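Local atomic coordinates of Thiol:disulfide interchange protein DsbA (Pseudomonas aeruginosa, PDB entry 4ZL8), a protein that belongs to the thioredoxin family and probably promotes disulfide-bond formation in the periplasm by transferring its own redox-active disulfide to other proteins. Residues G85-H88 with D89-A93; K122-F125 with L126-N130. The protein carries 1 engineered substitution. One frame throughout, in Å; residues are numbered along the deposited sequence.

Contact 1 (G85-H88 with D89-A93); sequences GVEH and DVHNA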
loop_
_atom_site.group_PDB
_atom_site.type_symbol
_atom_site.label_atom_id
_atom_site.label_comp_id
_atom_site.label_asym_id
_atom_site.label_seq_id
_atom_site.Cartn_x
_atom_site.Cartn_y
_atom_site.Cartn_z
ATOM N N GLY A 85 5.377 -13.776 -4.011
ATOM C CA GLY A 85 4.397 -14.350 -3.107
ATOM C C GLY A 85 4.838 -14.348 -1.653
ATOM O O GLY A 85 4.278 -15.105 -0.860
ATOM N N VAL A 86 5.815 -13.508 -1.308
ATOM C CA VAL A 86 6.407 -13.523 0.030
ATOM C C VAL A 86 6.296 -12.199 0.792
ATOM O O VAL A 86 6.799 -12.101 1.912
ATOM C CB VAL A 86 7.901 -13.909 -0.017
ATOM C CG1 VAL A 86 8.066 -15.271 -0.668
ATOM C CG2 VAL A 86 8.707 -12.850 -0.741
ATOM N N GLU A 87 5.657 -11.179 0.228
ATOM C CA GLU A 87 5.671 -9.882 0.907
ATOM C C GLU A 87 5.036 -9.973 2.272
ATOM O O GLU A 87 5.563 -9.395 3.221
ATOM C CB GLU A 87 5.003 -8.779 0.080
ATOM C CG GLU A 87 5.453 -7.359 0.450
ATOM C CD GLU A 87 4.717 -6.770 1.636
ATOM O OE1 GLU A 87 3.593 -7.202 1.943
ATOM O OE2 GLU A 87 5.294 -5.827 2.246
ATOM N N HIS A 88 3.913 -10.674 2.384
ATOM C CA HIS A 88 3.195 -10.739 3.647
ATOM C C HIS A 88 4.092 -11.328 4.717
ATOM O O HIS A 88 4.061 -10.878 5.865
ATOM C CB HIS A 88 1.926 -11.572 3.510
ATOM C CG HIS A 88 1.188 -11.775 4.795
ATOM N ND1 HIS A 88 0.205 -10.915 5.236
ATOM C CD2 HIS A 88 1.271 -12.759 5.720
ATOM C CE1 HIS A 88 -0.276 -11.355 6.385
ATOM N NE2 HIS A 88 0.347 -12.477 6.697
ATOM N N ASP A 89 4.916 -12.296 4.326
ATOM C CA ASP A 89 5.747 -13.029 5.275
ATOM C C ASP A 89 6.930 -12.217 5.811
ATOM O O ASP A 89 7.372 -12.448 6.934
ATOM C CB ASP A 89 6.282 -14.306 4.616
ATOM C CG ASP A 89 5.178 -15.177 4.030
ATOM O OD1 ASP A 89 4.184 -15.459 4.740
ATOM O OD2 ASP A 89 5.310 -15.575 2.852
ATOM N N VAL A 90 7.426 -11.272 5.021
ATOM C CA VAL A 90 8.587 -10.460 5.399
ATOM C C VAL A 90 8.229 -8.983 5.623
ATOM O O VAL A 90 9.102 -8.170 5.915
ATOM C CB VAL A 90 9.720 -10.553 4.367
ATOM C CG1 VAL A 90 10.127 -12.010 4.115
ATOM C CG2 VAL A 90 9.332 -9.879 3.052
ATOM N N HIS A 91 6.942 -8.665 5.529
ATOM C CA HIS A 91 6.475 -7.276 5.598
ATOM C C HIS A 91 6.924 -6.555 6.874
ATOM O O HIS A 91 7.537 -5.476 6.802
ATOM C CB HIS A 91 4.946 -7.266 5.497
ATOM C CG HIS A 91 4.340 -5.904 5.604
ATOM N ND1 HIS A 91 4.289 -5.021 4.552
ATOM C CD2 HIS A 91 3.732 -5.288 6.644
ATOM C CE1 HIS A 91 3.699 -3.905 4.947
ATOM N NE2 HIS A 91 3.352 -4.044 6.208
ATOM N N ASN A 92 6.645 -7.123 8.037
ATOM C CA ASN A 92 7.005 -6.493 9.303
ATOM C C ASN A 92 8.525 -6.372 9.382
ATOM O O ASN A 92 9.051 -5.358 9.847
ATOM C CB ASN A 92 6.496 -7.267 10.523
ATOM C CG ASN A 92 4.973 -7.339 10.604
ATOM O OD1 ASN A 92 4.260 -6.571 9.973
ATOM N ND2 ASN A 92 4.474 -8.279 11.394
ATOM N N ALA A 93 9.236 -7.400 8.935
ATOM C CA ALA A 93 10.694 -7.389 8.997
ATOM C C ALA A 93 11.315 -6.271 8.163
ATOM O O ALA A 93 12.330 -5.698 8.570
ATOM C CB ALA A 93 11.252 -8.749 8.566
HETATM O O HOH W 1 5.234 -9.794 8.191
#
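Glu87 and His91 face each other one turn apart in the first turns of helix 87-99, where their side chains form an i to i+4 histidine-carboxylate hydrogen bond. Val86 is the N-cap of this helix, and Gly85, with its positive phi, closes helix 70-84 in a Schellman motif just before it. From CB the Glu87 chain leaves with CG anti to the backbone N (chi1 -157°), then bends at chi2 toward His91, the side chain packing on Phe78 and Leu81 of helix 70-84. At its end CD lies 3.4 Å from His91 ND1. OE1 lies 3.8 Å from His91 CB, while OE2 accepts a hydrogen bond from His91 ND1 at 2.6 Å through its syn lone pair. That bond is nearly straight (167°) and lies in the imidazole plane, although carboxylate and ring planes are 72° apart. Tyr35 OH also bonds to Glu87 OE2, and Glu44 holds His91 NE2, so both ring nitrogens are engaged and the rotation of the buried ring is fixed. Because Glu44 lies on helix 38-52, which starts at the redox-active Cys37-Cys40 pair, these bonds join the helical domain of DsbA to the thioredoxin fold. On the backbone, Val90 N is shared between Val86 O (3.3 Å) and Glu87 O (3.2 Å). At the kink, a water donates to His88 O at 2.8 Å and accepts from Asn92 N at 3.0 Å.

Contact 2 (K122-F125 with L126-N130); sequences KEKF and LSTYN
With chi1 near 180° in both Phe125 and Tyr129, the two rings leave their backbones in the same direction and lie side by side on one flank of the helix. They meet obliquely, Phe125 CZ lying 3.9 Å from Tyr129 CD1 and the planes inclined at 32°. Thr128 instead has OG1 anti to its carbonyl carbon (chi1 -57°), which turns the hydroxyl back to donate to Lys124 O at 2.8 Å. The same oxygen accepts from Thr128 N at 2.9 Å, the two donors coming from opposite faces of the carbonyl plane. All this belongs to the short helix 122-129 of the DsbA helical domain, whose i to i+4 bonds run on through Tyr129 N to Phe125 O. Its aromatic flank is buried against helices 70-84 and 108-116, Phe125 touching Thr80 and Leu115. Beside it the extended Lys122 chain runs alongside Leu126, CE 3.8 Å from CD1, before NZ forms salt bridges with Asp113 and Glu109. On the exposed flank Lys124 NZ donates to a water at 3.1 Å, and that water makes a weak bond to Thr128 OG1 at 3.4 Å.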
loop_
_atom_site.group_PDB
_atom_site.type_symbol
_atom_site.label_atom_id
_atom_site.label_comp_id
_atom_site.label_asym_id
_atom_site.label_seq_id
_atom_site.Cartn_x
_atom_site.Cartn_y
_atom_site.Cartn_z
ATOM N N LYS A 122 17.689 -15.385 -3.065
ATOM C CA LYS A 122 18.370 -14.176 -3.532
ATOM C C LYS A 122 18.401 -14.115 -5.060
ATOM O O LYS A 122 18.168 -13.054 -5.642
ATOM C CB LYS A 122 19.799 -14.075 -2.959
ATOM C CG LYS A 122 20.701 -13.057 -3.671
ATOM C CD LYS A 122 21.985 -12.753 -2.882
ATOM C CE LYS A 122 22.776 -11.628 -3.546
ATOM N NZ LYS A 122 24.103 -11.413 -2.890
ATOM N N GLU A 123 18.692 -15.239 -5.702
ATOM C CA GLU A 123 18.772 -15.245 -7.165
ATOM C C GLU A 123 17.397 -14.961 -7.770
ATOM O O GLU A 123 17.276 -14.229 -8.754
ATOM C CB GLU A 123 19.343 -16.567 -7.686
ATOM C CG GLU A 123 20.852 -16.706 -7.493
ATOM C CD GLU A 123 21.623 -15.448 -7.896
ATOM O OE1 GLU A 123 21.473 -14.998 -9.052
ATOM O OE2 GLU A 123 22.372 -14.902 -7.050
ATOM N N LYS A 124 16.344 -15.524 -7.193
ATOM C CA LYS A 124 14.998 -15.237 -7.683
ATOM C C LYS A 124 14.579 -13.799 -7.375
ATOM O O LYS A 124 13.941 -13.142 -8.198
ATOM C CB LYS A 124 13.977 -16.223 -7.106
ATOM C CG LYS A 124 12.575 -16.067 -7.676
ATOM C CD LYS A 124 12.523 -16.471 -9.128
ATOM C CE LYS A 124 11.115 -16.390 -9.703
ATOM N NZ LYS A 124 11.082 -16.820 -11.136
ATOM N N PHE A 125 14.953 -13.283 -6.208
ATOM C CA PHE A 125 14.667 -11.893 -5.915
ATOM C C PHE A 125 15.321 -10.976 -6.956
ATOM O O PHE A 125 14.665 -10.098 -7.506
ATOM C CB PHE A 125 15.143 -11.492 -4.510
ATOM C CG PHE A 125 14.901 -10.042 -4.219
ATOM C CD1 PHE A 125 13.669 -9.612 -3.747
ATOM C CD2 PHE A 125 15.863 -9.092 -4.491
ATOM C CE1 PHE A 125 13.428 -8.276 -3.514
ATOM C CE2 PHE A 125 15.616 -7.741 -4.257
ATOM C CZ PHE A 125 14.410 -7.341 -3.774
ATOM N N LEU A 126 16.606 -11.164 -7.208
ATOM C CA LEU A 126 17.313 -10.303 -8.146
ATOM C C LEU A 126 16.744 -10.423 -9.564
ATOM O O LEU A 126 16.553 -9.404 -10.227
ATOM C CB LEU A 126 18.810 -10.600 -8.105
ATOM C CG LEU A 126 19.491 -10.209 -6.782
ATOM C CD1 LEU A 126 20.899 -10.714 -6.760
ATOM C CD2 LEU A 126 19.479 -8.701 -6.580
ATOM N N SER A 127 16.484 -11.638 -10.043
ATOM C CA SER A 127 15.921 -11.837 -11.378
ATOM C C SER A 127 14.547 -11.182 -11.486
ATOM O O SER A 127 14.218 -10.551 -12.495
ATOM C CB SER A 127 15.809 -13.327 -11.692
ATOM O OG SER A 127 15.242 -13.549 -12.976
ATOM N N THR A 128 13.735 -11.330 -10.443
ATOM C CA THR A 128 12.408 -10.727 -10.455
ATOM C C THR A 128 12.509 -9.204 -10.388
ATOM O O THR A 128 11.847 -8.486 -11.124
ATOM C CB THR A 128 11.536 -11.260 -9.285
ATOM O OG1 THR A 128 11.441 -12.679 -9.367
ATOM C CG2 THR A 128 10.133 -10.677 -9.343
ATOM N N TYR A 129 13.373 -8.692 -9.517
ATOM C CA TYR A 129 13.518 -7.256 -9.361
ATOM C C TYR A 129 13.837 -6.581 -10.683
ATOM O O TYR A 129 13.317 -5.510 -10.970
ATOM C CB TYR A 129 14.609 -6.968 -8.323
ATOM C CG TYR A 129 14.807 -5.503 -7.956
ATOM C CD1 TYR A 129 14.143 -4.956 -6.872
ATOM C CD2 TYR A 129 15.673 -4.691 -8.669
ATOM C CE1 TYR A 129 14.329 -3.638 -6.511
ATOM C CE2 TYR A 129 15.869 -3.363 -8.317
ATOM C CZ TYR A 129 15.175 -2.847 -7.243
ATOM O OH TYR A 129 15.353 -1.527 -6.887
ATOM N N ASN A 130 14.685 -7.209 -11.482
ATOM C CA ASN A 130 15.145 -6.645 -12.740
ATOM C C ASN A 130 14.286 -7.044 -13.933
ATOM O O ASN A 130 14.603 -6.708 -15.069
ATOM C CB ASN A 130 16.608 -7.045 -12.977
ATOM C CG ASN A 130 17.547 -6.390 -11.984
ATOM O OD1 ASN A 130 17.443 -5.202 -11.720
ATOM N ND2 ASN A 130 18.451 -7.174 -11.412
HETATM O O HOH W 2 12.552 -14.286 -12.136
#

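In the fold
Both contacts lie along short pieces of two different helices in the helical domain, contact 1 including the loop residues before its helix, and each is partly buried. Their centres are 16 Å apart and their nearest atoms about 7 Å, so they do not touch, yet both lean on helix 70-84. The centre of contact 1 is about 13 Å from the centre of the chain, that of contact 2 about 21 Å. Contact 1 buries a polar pair, a carboxylate and an imidazole tied to the thioredoxin part, whereas contact 2 buries chiefly two aromatic rings, with Lys124 on its exposed side and Lys122 salt-bridged to helix 108-116. The backbones differ too: 85-93 is kinked and bridged by water, while 122-130 has regular helical bonds.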